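Local coordinates for tRNA (Adenine(22)-N(1))-methyltransferase (Mycoplasma capricolum subsp. capricolum, PDB 6QE6), which probably methylates the N1 atom of adenine 22 in tRNA and is caught here with the cofactor product S-adenosyl-L-homocysteine bound, at residues Gln28-Ile33 with Ala47-Tyr52; Thr119-Leu124 with Arg146-Ser151; Gln194-Asn199 with Arg238-Val243. All coordinates share one frame; numbering follows the deposited sequence.

Contact 1 of 3, residues Gln28-Ile33 with Ala47-Tyr52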
loop_
_atom_site.group_PDB
_atom_site.type_symbol
_atom_site.label_atom_id
_atom_site.label_comp_id
_atom_site.label_asym_id
_atom_site.label_seq_id
_atom_site.Cartn_x
_atom_site.Cartn_y
_atom_site.Cartn_z
ATOM N N GLN A 28 -10.704 4.087 -1.300
ATOM C CA GLN A 28 -9.661 5.092 -1.124
ATOM C C GLN A 28 -8.614 4.973 -2.215
ATOM O O GLN A 28 -8.155 5.988 -2.743
ATOM C CB GLN A 28 -9.028 4.984 0.262
ATOM C CG GLN A 28 -10.000 5.257 1.430
ATOM C CD GLN A 28 -10.955 6.397 1.138
ATOM O OE1 GLN A 28 -12.175 6.209 1.087
ATOM N NE2 GLN A 28 -10.411 7.579 0.930
ATOM N N VAL A 29 -8.253 3.739 -2.589
ATOM C CA VAL A 29 -7.365 3.525 -3.728
ATOM C C VAL A 29 -7.987 4.057 -5.028
ATOM O O VAL A 29 -7.297 4.654 -5.871
ATOM C CB VAL A 29 -7.009 2.032 -3.844
ATOM C CG1 VAL A 29 -6.329 1.754 -5.170
ATOM C CG2 VAL A 29 -6.115 1.617 -2.714
ATOM N N ALA A 30 -9.294 3.847 -5.220
ATOM C CA ALA A 30 -9.912 4.220 -6.490
ATOM C C ALA A 30 -9.961 5.734 -6.680
ATOM O O ALA A 30 -9.874 6.214 -7.818
ATOM C CB ALA A 30 -11.313 3.616 -6.589
ATOM N N LYS A 31 -10.080 6.504 -5.591
ATOM C CA LYS A 31 -10.103 7.960 -5.724
ATOM C C LYS A 31 -8.810 8.504 -6.324
ATOM O O LYS A 31 -8.829 9.550 -6.981
ATOM C CB LYS A 31 -10.363 8.617 -4.369
ATOM C CG LYS A 31 -11.689 8.237 -3.777
ATOM C CD LYS A 31 -12.190 9.297 -2.831
ATOM C CE LYS A 31 -13.378 8.766 -2.107
ATOM N NZ LYS A 31 -12.911 7.526 -1.455
ATOM N N LEU A 32 -7.688 7.821 -6.116
ATOM C CA LEU A 32 -6.398 8.294 -6.602
ATOM C C LEU A 32 -6.154 7.993 -8.082
ATOM O O LEU A 32 -5.111 8.400 -8.609
ATOM C CB LEU A 32 -5.268 7.680 -5.763
ATOM C CG LEU A 32 -5.384 7.919 -4.254
ATOM C CD1 LEU A 32 -4.443 7.049 -3.408
ATOM C CD2 LEU A 32 -5.181 9.404 -3.964
ATOM N N ILE A 33 -7.059 7.289 -8.756
ATOM C CA ILE A 33 -6.810 6.773 -10.103
ATOM C C ILE A 33 -7.807 7.391 -11.069
ATOM O O ILE A 33 -9.024 7.170 -10.948
ATOM C CB ILE A 33 -6.908 5.243 -10.173
ATOM C CG1 ILE A 33 -5.883 4.601 -9.259
ATOM C CG2 ILE A 33 -6.715 4.780 -11.615
ATOM C CD1 ILE A 33 -5.820 3.123 -9.407
ATOM N N ALA A 47 -11.214 -9.299 -8.299
ATOM C CA ALA A 47 -11.118 -8.332 -9.391
ATOM C C ALA A 47 -12.192 -7.252 -9.326
ATOM O O ALA A 47 -12.454 -6.584 -10.331
ATOM C CB ALA A 47 -11.166 -9.025 -10.757
ATOM N N TYR A 48 -12.813 -7.065 -8.156
ATOM C CA TYR A 48 -13.801 -6.001 -8.006
ATOM C C TYR A 48 -13.180 -4.612 -8.149
ATOM O O TYR A 48 -13.848 -3.687 -8.620
ATOM C CB TYR A 48 -14.521 -6.140 -6.660
ATOM C CG TYR A 48 -15.528 -7.284 -6.617
ATOM C CD1 TYR A 48 -16.531 -7.384 -7.571
ATOM C CD2 TYR A 48 -15.473 -8.255 -5.622
ATOM C CE1 TYR A 48 -17.455 -8.419 -7.549
ATOM C CE2 TYR A 48 -16.395 -9.297 -5.583
ATOM C CZ TYR A 48 -17.388 -9.374 -6.555
ATOM O OH TYR A 48 -18.318 -10.400 -6.537
ATOM N N LEU A 49 -11.905 -4.435 -7.764
ATOM C CA LEU A 49 -11.265 -3.139 -7.996
ATOM C C LEU A 49 -10.996 -2.895 -9.480
ATOM O O LEU A 49 -11.358 -1.811 -9.980
ATOM C CB LEU A 49 -9.995 -3.008 -7.144
ATOM C CG LEU A 49 -9.116 -1.771 -7.395
ATOM C CD1 LEU A 49 -9.858 -0.492 -7.054
ATOM C CD2 LEU A 49 -7.789 -1.830 -6.603
ATOM N N PRO A 50 -10.383 -3.820 -10.240
ATOM C CA PRO A 50 -10.303 -3.602 -11.697
ATOM C C PRO A 50 -11.654 -3.365 -12.345
ATOM O O PRO A 50 -11.776 -2.477 -13.198
ATOM C CB PRO A 50 -9.645 -4.893 -12.207
ATOM C CG PRO A 50 -8.803 -5.346 -11.085
ATOM C CD PRO A 50 -9.568 -4.979 -9.829
ATOM N N ILE A 51 -12.672 -4.143 -11.962
ATOM C CA ILE A 51 -14.011 -3.974 -12.522
ATOM C C ILE A 51 -14.537 -2.571 -12.238
ATOM O O ILE A 51 -14.988 -1.867 -13.145
ATOM C CB ILE A 51 -14.954 -5.065 -11.980
ATOM C CG1 ILE A 51 -14.635 -6.412 -12.633
ATOM C CG2 ILE A 51 -16.420 -4.688 -12.185
ATOM C CD1 ILE A 51 -15.123 -7.590 -11.839
ATOM N N TYR A 52 -14.471 -2.135 -10.978
ATOM C CA TYR A 52 -14.922 -0.787 -10.632
ATOM C C TYR A 52 -14.211 0.275 -11.471
ATOM O O TYR A 52 -14.855 1.177 -12.028
ATOM C CB TYR A 52 -14.691 -0.520 -9.145
ATOM C CG TYR A 52 -15.110 0.862 -8.712
ATOM C CD1 TYR A 52 -16.391 1.080 -8.206
ATOM C CD2 TYR A 52 -14.237 1.956 -8.814
ATOM C CE1 TYR A 52 -16.811 2.339 -7.805
ATOM C CE2 TYR A 52 -14.646 3.241 -8.417
ATOM C CZ TYR A 52 -15.944 3.418 -7.906
ATOM O OH TYR A 52 -16.396 4.654 -7.492
#
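Leu49 and Ala30 carry most of this contact, in which helix 48-55 meets the end of helix 24-31 in the Rossmann-like fold of a class I methyltransferase. Helix 48-55 follows the first strand, 36-42, and the turn that contains the cofactor-pocket residues Gly43 and Asp45; helix 24-31 precedes that strand and bears Arg25, a residue of the same pocket. The backbones come nearest at Ala30 and Leu49, whose CA atoms are 7.6 Å apart, and side chains from both helices fill the space between them.

Leu49 presents its two methyls to different partners. With CG anti to the backbone N (chi1 173°), the branch reaches across to helix 24-31, where CD2 lies 4.1 Å from Val29 CG1. The two side chains cross at about a right angle, so they meet methyl to methyl and do not run alongside each other. The other methyl, Leu49 CD1, comes looser, at 4.4 Å from Ala30 CB. Thr111 of strand 109-115 touches both Val29 and Leu49, and Val29 also packs on Ile135 of strand 133-138, so both helices rest on the central sheet. The side chain of Leu49 is about 6 Å from the bound S-adenosyl-L-homocysteine, so this apolar layer lies close to the pocket.

The small side chain of Ala30 also lets an aromatic ring approach. Tyr52, one helical turn after Leu49, sends its ring across to Ala30, and Met21 and Leu22 touch it as well. No hydrogen bond links the two segments. In the tightest approach, Ala30 CB comes obliquely to the Tyr52 ring, 3.8 Å from Tyr52 CE2 and 4.0 Å from Tyr52 CD2.

Contact 2 of 3, residues Thr119-Leu124 with Arg146-Ser151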
loop_
_atom_site.group_PDB
_atom_site.type_symbol
_atom_site.label_atom_id
_atom_site.label_comp_id
_atom_site.label_asym_id
_atom_site.label_seq_id
_atom_site.Cartn_x
_atom_site.Cartn_y
_atom_site.Cartn_z
ATOM N N THR A 119 5.738 -8.710 2.499
ATOM C CA THR A 119 5.358 -9.273 1.201
ATOM C C THR A 119 5.434 -8.229 0.095
ATOM O O THR A 119 5.896 -8.519 -1.014
ATOM C CB THR A 119 3.936 -9.835 1.269
ATOM O OG1 THR A 119 3.796 -10.647 2.436
ATOM C CG2 THR A 119 3.612 -10.667 0.015
ATOM N N ILE A 120 4.964 -7.012 0.382
ATOM C CA ILE A 120 4.897 -5.968 -0.628
ATOM C C ILE A 120 6.297 -5.545 -1.045
ATOM O O ILE A 120 6.591 -5.406 -2.237
ATOM C CB ILE A 120 4.077 -4.779 -0.102
ATOM C CG1 ILE A 120 2.590 -5.144 -0.040
ATOM C CG2 ILE A 120 4.282 -3.586 -1.004
ATOM C CD1 ILE A 120 1.781 -4.187 0.767
ATOM N N LEU A 121 7.186 -5.343 -0.068
ATOM C CA LEU A 121 8.554 -4.964 -0.387
ATOM C C LEU A 121 9.215 -6.005 -1.282
ATOM O O LEU A 121 9.921 -5.650 -2.231
ATOM C CB LEU A 121 9.351 -4.760 0.900
ATOM C CG LEU A 121 10.834 -4.386 0.787
ATOM C CD1 LEU A 121 11.003 -3.020 0.150
ATOM C CD2 LEU A 121 11.497 -4.409 2.166
ATOM N N GLU A 122 8.984 -7.293 -1.012
ATOM C CA GLU A 122 9.565 -8.340 -1.850
ATOM C C GLU A 122 9.025 -8.279 -3.278
ATOM O O GLU A 122 9.778 -8.439 -4.244
ATOM C CB GLU A 122 9.298 -9.716 -1.232
ATOM C CG GLU A 122 9.404 -10.904 -2.226
ATOM C CD GLU A 122 8.022 -11.410 -2.762
ATOM O OE1 GLU A 122 7.001 -11.360 -1.999
ATOM O OE2 GLU A 122 7.969 -11.875 -3.945
ATOM N N ILE A 123 7.717 -8.064 -3.433
ATOM C CA ILE A 123 7.155 -7.848 -4.765
ATOM C C ILE A 123 7.840 -6.675 -5.459
ATOM O O ILE A 123 8.109 -6.720 -6.671
ATOM C CB ILE A 123 5.637 -7.640 -4.662
ATOM C CG1 ILE A 123 4.981 -8.937 -4.170
ATOM C CG2 ILE A 123 5.053 -7.131 -6.006
ATOM C CD1 ILE A 123 3.475 -8.868 -4.096
ATOM N N LEU A 124 8.167 -5.618 -4.705
ATOM C CA LEU A 124 8.775 -4.450 -5.331
ATOM C C LEU A 124 10.189 -4.708 -5.853
ATOM O O LEU A 124 10.689 -3.905 -6.655
ATOM C CB LEU A 124 8.768 -3.275 -4.350
ATOM C CG LEU A 124 7.367 -2.742 -4.076
ATOM C CD1 LEU A 124 7.370 -1.693 -2.974
ATOM C CD2 LEU A 124 6.805 -2.174 -5.365
ATOM N N ARG A 146 8.544 3.181 2.772
ATOM C CA ARG A 146 8.968 4.566 2.635
ATOM C C ARG A 146 10.478 4.646 2.411
ATOM O O ARG A 146 10.953 5.455 1.604
ATOM C CB ARG A 146 8.529 5.366 3.866
ATOM C CG ARG A 146 7.021 5.688 3.874
ATOM C CD ARG A 146 6.583 6.674 4.972
ATOM N NE ARG A 146 6.655 6.004 6.249
ATOM C CZ ARG A 146 5.614 5.622 6.983
ATOM N NH1 ARG A 146 4.365 5.874 6.612
ATOM N NH2 ARG A 146 5.851 4.995 8.118
ATOM N N LEU A 147 11.239 3.793 3.102
ATOM C CA LEU A 147 12.677 3.699 2.881
ATOM C C LEU A 147 12.977 3.327 1.439
ATOM O O LEU A 147 13.887 3.882 0.813
ATOM C CB LEU A 147 13.260 2.648 3.825
ATOM C CG LEU A 147 14.652 2.778 4.446
ATOM C CD1 LEU A 147 15.058 4.238 4.652
ATOM C CD2 LEU A 147 14.644 2.034 5.786
ATOM N N TRP A 148 12.222 2.369 0.912
ATOM C CA TRP A 148 12.343 1.988 -0.481
ATOM C C TRP A 148 12.118 3.184 -1.399
ATOM O O TRP A 148 12.948 3.474 -2.269
ATOM C CB TRP A 148 11.354 0.872 -0.784
ATOM C CG TRP A 148 11.458 0.382 -2.171
ATOM C CD1 TRP A 148 12.371 -0.506 -2.657
ATOM C CD2 TRP A 148 10.623 0.751 -3.273
ATOM N NE1 TRP A 148 12.154 -0.715 -4.000
ATOM C CE2 TRP A 148 11.088 0.046 -4.404
ATOM C CE3 TRP A 148 9.529 1.607 -3.418
ATOM C CZ2 TRP A 148 10.479 0.156 -5.665
ATOM C CZ3 TRP A 148 8.933 1.722 -4.671
ATOM C CH2 TRP A 148 9.416 0.999 -5.779
ATOM N N ALA A 149 11.009 3.907 -1.208
ATOM C CA ALA A 149 10.759 5.085 -2.037
ATOM C C ALA A 149 11.887 6.096 -1.905
ATOM O O ALA A 149 12.372 6.626 -2.903
ATOM C CB ALA A 149 9.421 5.742 -1.682
ATOM N N VAL A 150 12.320 6.376 -0.677
ATOM C CA VAL A 150 13.345 7.398 -0.473
ATOM C C VAL A 150 14.665 6.978 -1.114
ATOM O O VAL A 150 15.303 7.754 -1.836
ATOM C CB VAL A 150 13.513 7.685 1.028
ATOM C CG1 VAL A 150 14.744 8.578 1.267
ATOM C CG2 VAL A 150 12.247 8.342 1.573
ATOM N N SER A 151 15.093 5.742 -0.865
ATOM C CA SER A 151 16.385 5.297 -1.350
ATOM C C SER A 151 16.442 5.213 -2.869
ATOM O O SER A 151 17.545 5.234 -3.427
ATOM C CB SER A 151 16.731 3.940 -0.738
ATOM O OG SER A 151 15.881 2.936 -1.261
HETATM O O HOH W 1 13.102 -2.645 -5.962
#
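Trp148 packs its indole against Leu121 and Leu124, both on the same side of the ring plane, joining helix 143-151 to helix 117-124 in the Rossmann-like methyltransferase fold. At the base of the indole, Trp148 CB is 4.0 Å from Leu121 CD1, and the same methyl reaches Trp148 CD1 obliquely at 4.0 Å as the two side chains slide past each other in opposite directions. Because CG stands anti to the backbone N (chi1 -177°), the ring swings out toward helix 117-124. There Leu124 covers one face of the six-membered ring: its CD1 sits 4.0 Å from the ring centroid, only 12° off the normal, a CH-pi contact. Farther out, Leu124 CB approaches Trp148 CZ2 at 4.1 Å, and Leu124 CD2 approaches the outermost carbon, Trp148 CH2, at 4.1 Å. The polar atom takes another route: Trp148 NE1 donates to a water in the ring plane, 2.9 Å away, and that water donates to Leu124 O at 2.8 Å. Tyr154 meets the indole edge-to-face. Neighbouring Ile123 touches the cofactor product. The chemistry is thus apolar and dispersive over the ring, with the water bridge satisfying the indole N-H and helping to fix the ring's rotation.

Contact 3 of 3, residues Gln194-Asn199 with Arg238-Val243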
loop_
_atom_site.group_PDB
_atom_site.type_symbol
_atom_site.label_atom_id
_atom_site.label_comp_id
_atom_site.label_asym_id
_atom_site.label_seq_id
_atom_site.Cartn_x
_atom_site.Cartn_y
_atom_site.Cartn_z
ATOM N N GLN A 194 3.091 16.158 6.503
ATOM C CA GLN A 194 2.163 16.648 5.498
ATOM C C GLN A 194 0.848 15.870 5.446
ATOM O O GLN A 194 -0.227 16.467 5.363
ATOM C CB GLN A 194 2.885 16.603 4.154
ATOM C CG GLN A 194 2.011 16.476 2.968
ATOM C CD GLN A 194 2.804 16.507 1.676
ATOM O OE1 GLN A 194 3.914 15.958 1.591
ATOM N NE2 GLN A 194 2.251 17.180 0.663
ATOM N N PHE A 195 0.921 14.540 5.501
ATOM C CA PHE A 195 -0.261 13.704 5.355
ATOM C C PHE A 195 -0.925 13.361 6.686
ATOM O O PHE A 195 -2.082 12.913 6.687
ATOM C CB PHE A 195 0.098 12.413 4.601
ATOM C CG PHE A 195 0.815 12.650 3.286
ATOM C CD1 PHE A 195 0.183 13.304 2.233
ATOM C CD2 PHE A 195 2.128 12.221 3.104
ATOM C CE1 PHE A 195 0.846 13.534 1.017
ATOM C CE2 PHE A 195 2.798 12.449 1.878
ATOM C CZ PHE A 195 2.152 13.106 0.844
ATOM N N PHE A 196 -0.250 13.582 7.819
ATOM C CA PHE A 196 -0.798 13.151 9.096
ATOM C C PHE A 196 -0.943 14.241 10.154
ATOM O O PHE A 196 -1.396 13.926 11.255
ATOM C CB PHE A 196 0.040 11.988 9.655
ATOM C CG PHE A 196 0.012 10.770 8.777
ATOM C CD1 PHE A 196 -1.142 9.998 8.680
ATOM C CD2 PHE A 196 1.114 10.424 8.002
ATOM C CE1 PHE A 196 -1.185 8.889 7.835
ATOM C CE2 PHE A 196 1.079 9.310 7.164
ATOM C CZ PHE A 196 -0.081 8.542 7.081
ATOM N N ASN A 197 -0.612 15.500 9.853
ATOM C CA ASN A 197 -0.856 16.597 10.790
ATOM C C ASN A 197 -2.291 16.584 11.299
ATOM O O ASN A 197 -3.243 16.550 10.509
ATOM C CB ASN A 197 -0.581 17.955 10.130
ATOM C CG ASN A 197 0.887 18.263 10.009
ATOM O OD1 ASN A 197 1.656 18.050 10.945
ATOM N ND2 ASN A 197 1.291 18.776 8.843
ATOM N N LYS A 198 -2.439 16.640 12.630
ATOM C CA LYS A 198 -3.741 16.768 13.285
ATOM C C LYS A 198 -4.624 15.544 13.076
ATOM O O LYS A 198 -5.851 15.651 13.138
ATOM C CB LYS A 198 -4.497 18.022 12.816
ATOM C CG LYS A 198 -3.664 19.303 12.753
ATOM C CD LYS A 198 -3.150 19.712 14.138
ATOM C CE LYS A 198 -2.791 21.199 14.200
ATOM N NZ LYS A 198 -1.777 21.477 15.254
ATOM N N ASN A 199 -4.030 14.375 12.832
ATOM C CA ASN A 199 -4.805 13.173 12.510
ATOM C C ASN A 199 -5.100 12.410 13.800
ATOM O O ASN A 199 -4.272 11.626 14.276
ATOM C CB ASN A 199 -4.056 12.310 11.502
ATOM C CG ASN A 199 -4.881 11.150 10.993
ATOM O OD1 ASN A 199 -5.518 10.437 11.772
ATOM N ND2 ASN A 199 -4.855 10.932 9.679
ATOM N N ARG A 238 6.666 9.228 20.667
ATOM C CA ARG A 238 6.255 10.412 21.405
ATOM C C ARG A 238 6.750 11.675 20.719
ATOM O O ARG A 238 6.036 12.681 20.659
ATOM C CB ARG A 238 6.778 10.333 22.840
ATOM C CG ARG A 238 6.578 11.614 23.623
ATOM C CD ARG A 238 5.109 11.926 23.718
ATOM N NE ARG A 238 4.407 10.837 24.391
ATOM C CZ ARG A 238 3.120 10.549 24.201
ATOM N NH1 ARG A 238 2.391 11.263 23.343
ATOM N NH2 ARG A 238 2.564 9.540 24.865
ATOM N N LYS A 239 7.976 11.650 20.199
ATOM C CA LYS A 239 8.452 12.788 19.425
ATOM C C LYS A 239 7.565 13.013 18.210
ATOM O O LYS A 239 7.077 14.128 17.980
ATOM C CB LYS A 239 9.920 12.590 19.021
ATOM C CG LYS A 239 10.881 12.746 20.193
ATOM C CD LYS A 239 12.351 12.721 19.787
ATOM C CE LYS A 239 13.223 12.071 20.876
ATOM N NZ LYS A 239 14.574 11.647 20.389
ATOM N N TYR A 240 7.313 11.950 17.437
ATOM C CA TYR A 240 6.518 12.113 16.224
ATOM C C TYR A 240 5.104 12.574 16.557
ATOM O O TYR A 240 4.565 13.466 15.890
ATOM C CB TYR A 240 6.488 10.818 15.409
ATOM C CG TYR A 240 5.678 10.940 14.135
ATOM C CD1 TYR A 240 6.255 11.406 12.960
ATOM C CD2 TYR A 240 4.318 10.601 14.112
ATOM C CE1 TYR A 240 5.510 11.517 11.775
ATOM C CE2 TYR A 240 3.553 10.711 12.936
ATOM C CZ TYR A 240 4.160 11.169 11.772
ATOM O OH TYR A 240 3.419 11.282 10.621
ATOM N N ILE A 241 4.490 11.988 17.590
ATOM C CA ILE A 241 3.187 12.477 18.028
ATOM C C ILE A 241 3.248 13.977 18.273
ATOM O O ILE A 241 2.382 14.735 17.820
ATOM C CB ILE A 241 2.708 11.724 19.283
ATOM C CG1 ILE A 241 2.391 10.264 18.958
ATOM C CG2 ILE A 241 1.446 12.385 19.838
ATOM C CD1 ILE A 241 1.828 9.483 20.131
ATOM N N ASP A 242 4.296 14.437 18.965
ATOM C CA ASP A 242 4.367 15.853 19.324
ATOM C C ASP A 242 4.432 16.746 18.092
ATOM O O ASP A 242 3.901 17.866 18.102
ATOM C CB ASP A 242 5.566 16.113 20.235
ATOM C CG ASP A 242 5.348 15.597 21.661
ATOM O OD1 ASP A 242 6.343 15.568 22.420
ATOM O OD2 ASP A 242 4.202 15.210 22.032
ATOM N N VAL A 243 5.036 16.257 17.012
ATOM C CA VAL A 243 5.171 17.068 15.809
ATOM C C VAL A 243 3.839 17.197 15.061
ATOM O O VAL A 243 3.513 18.268 14.536
ATOM C CB VAL A 243 6.267 16.467 14.919
ATOM C CG1 VAL A 243 6.277 17.163 13.603
ATOM C CG2 VAL A 243 7.606 16.574 15.621
#
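This is a small, partly buried contact between a turn and a helix, centred on Phe196 and Tyr240, where the Rossmann-like domain passes into the C-terminal helical hairpin. Segment 194-199 leads from the short, weakly bonded helix 193-196 into the first hairpin helix, 200-217, and segment 238-243 belongs to the second, 225-244. Phe196 to Asn199 form a type II beta turn, with Lys198 at its third position in the left-handed helical region (phi 66°). Asn199 is the N-cap of helix 200-217, its OD1 accepting from Tyr202 N, so the turn runs directly into the first hairpin helix.

Tyr240 does most of the touching. Its CG is anti to the backbone N (chi1 -180°), and the ring extends from helix 225-244 toward the turn, touching Tyr202 and Leu206 of helix 200-217 and Leu186 of helix 185-190. The phenol hydroxyl is hydrogen-bonded to Gly191 O, outside the two segments; toward Phe196 it makes van der Waals contact alone. The Phe196 side chain, whose ring also meets Tyr202 and packs on Phe161 of strand 155-163, crosses Tyr240 obliquely.

Nearer the surface, Asn197 and Val243 have their CA atoms 7.9 Å apart and brush past each other without a bond: Asn197 OD1 and Val243 O, both oxygens, are 4.0 Å apart. Backbone hydrogen bonding between Lys198 and Ile244 ties the turn to the last residues of the helix. In the buried part, Tyr240 OH lies 3.6 Å from Phe196 CB and 3.6 Å from Phe196 CD2.

Contacts 1 and 2 are buried and lie on opposite sides of the chain's centre, about 22 Å apart between centres; each joins two helices of the Rossmann-like domain, contact 1 resting on the central sheet through both, contact 2 through helix 117-124. Contact 1 relies on small and branched aliphatic groups beside one tyrosine, whereas contact 2 is built on an indole and adds a bridging water. Contact 3, about 20 Å from the chain's centre, is partly exposed and away from the annotated sites; it joins the domain's edge to the C-terminal hairpin through a phenol and a turn. No helix is shared, although contacts 2 and 3 approach within about 5 Å between nearest atoms.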